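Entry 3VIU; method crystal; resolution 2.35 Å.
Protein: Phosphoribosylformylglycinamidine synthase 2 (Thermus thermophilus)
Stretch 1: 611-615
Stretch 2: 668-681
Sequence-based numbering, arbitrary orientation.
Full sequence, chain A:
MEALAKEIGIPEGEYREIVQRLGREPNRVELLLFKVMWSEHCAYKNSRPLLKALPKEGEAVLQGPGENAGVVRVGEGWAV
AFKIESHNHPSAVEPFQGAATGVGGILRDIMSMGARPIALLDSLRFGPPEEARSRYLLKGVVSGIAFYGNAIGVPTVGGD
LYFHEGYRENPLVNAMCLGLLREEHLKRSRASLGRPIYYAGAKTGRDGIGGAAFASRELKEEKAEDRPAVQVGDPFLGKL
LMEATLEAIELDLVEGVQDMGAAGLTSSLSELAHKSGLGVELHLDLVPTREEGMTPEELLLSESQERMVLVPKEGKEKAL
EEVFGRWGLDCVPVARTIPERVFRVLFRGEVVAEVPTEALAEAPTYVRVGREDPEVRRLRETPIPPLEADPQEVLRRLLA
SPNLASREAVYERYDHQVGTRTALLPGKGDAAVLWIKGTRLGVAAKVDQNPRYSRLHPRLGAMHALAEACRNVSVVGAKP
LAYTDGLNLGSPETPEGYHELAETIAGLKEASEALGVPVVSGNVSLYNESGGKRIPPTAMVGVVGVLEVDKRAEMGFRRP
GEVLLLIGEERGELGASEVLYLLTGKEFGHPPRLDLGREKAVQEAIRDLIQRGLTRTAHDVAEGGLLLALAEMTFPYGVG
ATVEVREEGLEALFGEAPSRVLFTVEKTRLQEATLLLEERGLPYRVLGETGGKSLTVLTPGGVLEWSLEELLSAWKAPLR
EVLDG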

# COMPACT_ATOMS: atom_id res chain seq x y z
N GLN A 611 -20.42 10.31 13.46
CA GLN A 611 -21.25 9.23 13.99
C GLN A 611 -22.50 9.77 14.67
O GLN A 611 -23.55 9.14 14.66
CB GLN A 611 -20.44 8.37 14.97
CG GLN A 611 -19.15 7.82 14.37
CD GLN A 611 -18.32 7.01 15.35
OE1 GLN A 611 -18.10 7.42 16.49
NE2 GLN A 611 -17.84 5.85 14.91
N ARG A 612 -22.38 10.96 15.26
CA ARG A 612 -23.52 11.57 15.93
C ARG A 612 -24.41 12.27 14.92
O ARG A 612 -25.38 12.93 15.30
CB ARG A 612 -23.06 12.59 16.96
CG ARG A 612 -22.26 12.02 18.10
CD ARG A 612 -21.85 13.13 19.03
NE ARG A 612 -21.05 12.66 20.15
CZ ARG A 612 -20.59 13.44 21.12
NH1 ARG A 612 -20.86 14.74 21.10
NH2 ARG A 612 -19.86 12.94 22.10
N GLY A 613 -24.06 12.16 13.64
CA GLY A 613 -24.85 12.78 12.59
C GLY A 613 -24.78 14.30 12.51
O GLY A 613 -25.63 14.93 11.88
N LEU A 614 -23.78 14.90 13.15
CA LEU A 614 -23.63 16.36 13.12
C LEU A 614 -23.09 16.85 11.78
O LEU A 614 -23.34 17.99 11.39
CB LEU A 614 -22.69 16.82 14.23
CG LEU A 614 -23.24 16.78 15.66
CD1 LEU A 614 -22.11 16.96 16.65
CD2 LEU A 614 -24.29 17.87 15.83
N THR A 615 -22.35 15.98 11.09
CA THR A 615 -21.76 16.33 9.80
C THR A 615 -21.63 15.12 8.88
O THR A 615 -21.37 14.01 9.33
CB THR A 615 -20.34 16.90 9.98
OG1 THR A 615 -19.79 17.24 8.70
CG2 THR A 615 -19.44 15.87 10.65
N THR A 668 -28.78 24.91 12.22
CA THR A 668 -29.28 24.73 13.58
C THR A 668 -28.53 23.67 14.41
O THR A 668 -29.00 23.25 15.46
CB THR A 668 -30.79 24.39 13.57
OG1 THR A 668 -31.01 23.11 12.95
CG2 THR A 668 -31.56 25.44 12.78
N ARG A 669 -27.35 23.27 13.95
CA ARG A 669 -26.57 22.26 14.67
C ARG A 669 -25.19 22.78 15.04
O ARG A 669 -24.41 22.09 15.70
CB ARG A 669 -26.43 21.01 13.81
CG ARG A 669 -27.76 20.37 13.47
CD ARG A 669 -28.25 19.52 14.61
NE ARG A 669 -28.01 18.10 14.34
CZ ARG A 669 -27.92 17.17 15.27
NH1 ARG A 669 -28.05 17.49 16.55
NH2 ARG A 669 -27.72 15.90 14.92
N LEU A 670 -24.91 24.01 14.63
CA LEU A 670 -23.63 24.66 14.88
C LEU A 670 -23.16 24.63 16.33
O LEU A 670 -22.00 24.31 16.61
CB LEU A 670 -23.67 26.10 14.38
CG LEU A 670 -22.39 26.91 14.54
CD1 LEU A 670 -21.22 26.18 13.87
CD2 LEU A 670 -22.59 28.30 13.93
N GLN A 671 -24.05 24.97 17.26
CA GLN A 671 -23.69 25.01 18.67
C GLN A 671 -23.26 23.67 19.26
O GLN A 671 -22.32 23.63 20.06
CB GLN A 671 -24.84 25.56 19.51
CG GLN A 671 -24.43 25.82 20.96
CD GLN A 671 -25.59 26.12 21.88
OE1 GLN A 671 -25.40 26.57 23.01
NE2 GLN A 671 -26.81 25.85 21.41
N GLU A 672 -23.94 22.59 18.90
CA GLU A 672 -23.59 21.26 19.40
C GLU A 672 -22.23 20.82 18.90
O GLU A 672 -21.48 20.14 19.61
CB GLU A 672 -24.61 20.21 18.95
CG GLU A 672 -26.04 20.45 19.37
CD GLU A 672 -26.97 19.51 18.65
OE1 GLU A 672 -26.85 18.28 18.84
OE2 GLU A 672 -27.80 20.01 17.86
N ALA A 673 -21.91 21.20 17.67
CA ALA A 673 -20.64 20.84 17.07
C ALA A 673 -19.54 21.62 17.74
O ALA A 673 -18.52 21.06 18.15
CB ALA A 673 -20.66 21.13 15.57
N THR A 674 -19.74 22.93 17.89
CA THR A 674 -18.74 23.77 18.52
C THR A 674 -18.57 23.41 19.99
O THR A 674 -17.49 23.57 20.57
CB THR A 674 -19.10 25.26 18.38
OG1 THR A 674 -20.38 25.51 18.97
CG2 THR A 674 -19.13 25.66 16.91
N LEU A 675 -19.64 22.92 20.60
CA LEU A 675 -19.57 22.54 22.00
C LEU A 675 -18.67 21.31 22.10
O LEU A 675 -17.84 21.21 23.01
CB LEU A 675 -20.99 22.23 22.51
CG LEU A 675 -21.28 22.27 24.01
CD1 LEU A 675 -20.64 21.08 24.71
CD2 LEU A 675 -20.77 23.60 24.59
N LEU A 676 -18.82 20.39 21.15
CA LEU A 676 -18.02 19.17 21.12
C LEU A 676 -16.52 19.47 20.96
O LEU A 676 -15.70 18.97 21.73
CB LEU A 676 -18.52 18.25 20.00
CG LEU A 676 -17.81 16.91 19.72
CD1 LEU A 676 -18.75 15.99 18.95
CD2 LEU A 676 -16.52 17.14 18.93
N LEU A 677 -16.18 20.29 19.98
CA LEU A 677 -14.78 20.62 19.75
C LEU A 677 -14.17 21.28 20.98
O LEU A 677 -13.02 20.99 21.35
CB LEU A 677 -14.64 21.54 18.54
CG LEU A 677 -15.11 20.93 17.22
CD1 LEU A 677 -15.01 21.98 16.13
CD2 LEU A 677 -14.27 19.71 16.89
N GLU A 678 -14.93 22.16 21.62
CA GLU A 678 -14.45 22.85 22.81
C GLU A 678 -14.17 21.89 23.96
O GLU A 678 -13.16 22.02 24.65
CB GLU A 678 -15.47 23.90 23.25
CG GLU A 678 -15.15 25.28 22.75
CD GLU A 678 -16.39 26.12 22.55
OE1 GLU A 678 -17.33 25.98 23.36
OE2 GLU A 678 -16.41 26.93 21.60
N GLU A 679 -15.06 20.92 24.17
CA GLU A 679 -14.87 19.94 25.24
C GLU A 679 -13.65 19.07 24.98
O GLU A 679 -13.21 18.33 25.86
CB GLU A 679 -16.12 19.06 25.39
CG GLU A 679 -17.39 19.85 25.67
CD GLU A 679 -18.59 18.97 25.98
OE1 GLU A 679 -18.89 18.05 25.18
OE2 GLU A 679 -19.24 19.21 27.02
N ARG A 680 -13.12 19.15 23.76
CA ARG A 680 -11.94 18.38 23.38
C ARG A 680 -10.70 19.27 23.38
O ARG A 680 -9.62 18.83 22.99
CB ARG A 680 -12.12 17.77 21.99
CG ARG A 680 -13.32 16.85 21.84
CD ARG A 680 -13.22 15.67 22.78
NE ARG A 680 -14.40 14.82 22.69
CZ ARG A 680 -14.73 14.09 21.63
NH1 ARG A 680 -13.96 14.09 20.55
NH2 ARG A 680 -15.84 13.36 21.64
N GLY A 681 -10.88 20.52 23.80
CA GLY A 681 -9.78 21.47 23.83
C GLY A 681 -9.12 21.66 22.47
O GLY A 681 -7.92 21.91 22.38

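The contact between the two stretches is made by packing: no hydrogen bond crosses it, and 331 Å² of surface is buried, both sides summed. The nearest CA atoms across the contact are those of Leu-614 and Ala-673, 6.7 Å apart.

Apolar contact centres on Leu-614, which alone has 108 Å² covered by the second stretch. Its CA-to-CB bond points sideways, but with chi1 in m and chi2 in t the methyl groups come nearer. CD1 of Leu-614 lies 4.2 Å from CA of Ala-673 and 4.2 Å from CD1 of Leu-676, while its CD2 lies 3.9 Å from CB of Glu-672. A branched aliphatic side chain suits this buried position because its two methyls reach different residues of the helix. Ala-673, also buried, points its CB sideways, and the closest contact of Leu-614 with it is to its CA.

Two arginines extend the packing through guanidinium faces, which are poorly hydrated and accept aliphatic neighbours. CD2 of Leu-614 sits over one face of Arg-669, 3.7 Å from CZ. Likewise, CD1 of Leu-676 covers a face of Arg-612, 3.3 Å from NH1; the arginine reaches it with chi2, chi3 and chi4 all near 180°.

Polar and charged groups add proximity rather than bonds between the stretches. Arg-669 NH2 is 3.8 Å from both Arg-612 O and Gly-613 O, obliquely placed. Within the helical stretch, a salt bridge joins Arg-669 NH1 to Glu-672 OE1 at 2.7 Å, and NH1 also donates to OE2 of Glu-672 at 2.9 Å (152°), tethering the guanidinium that Leu-614 packs against. Like charges meet where Arg-612 NH2 lies 4.1 Å from Arg-680 NH2, the latter hydrogen-bonded elsewhere in the structure.

Gly-613 ends the preceding helix in a Schellman motif; its phi of 70° favours glycine.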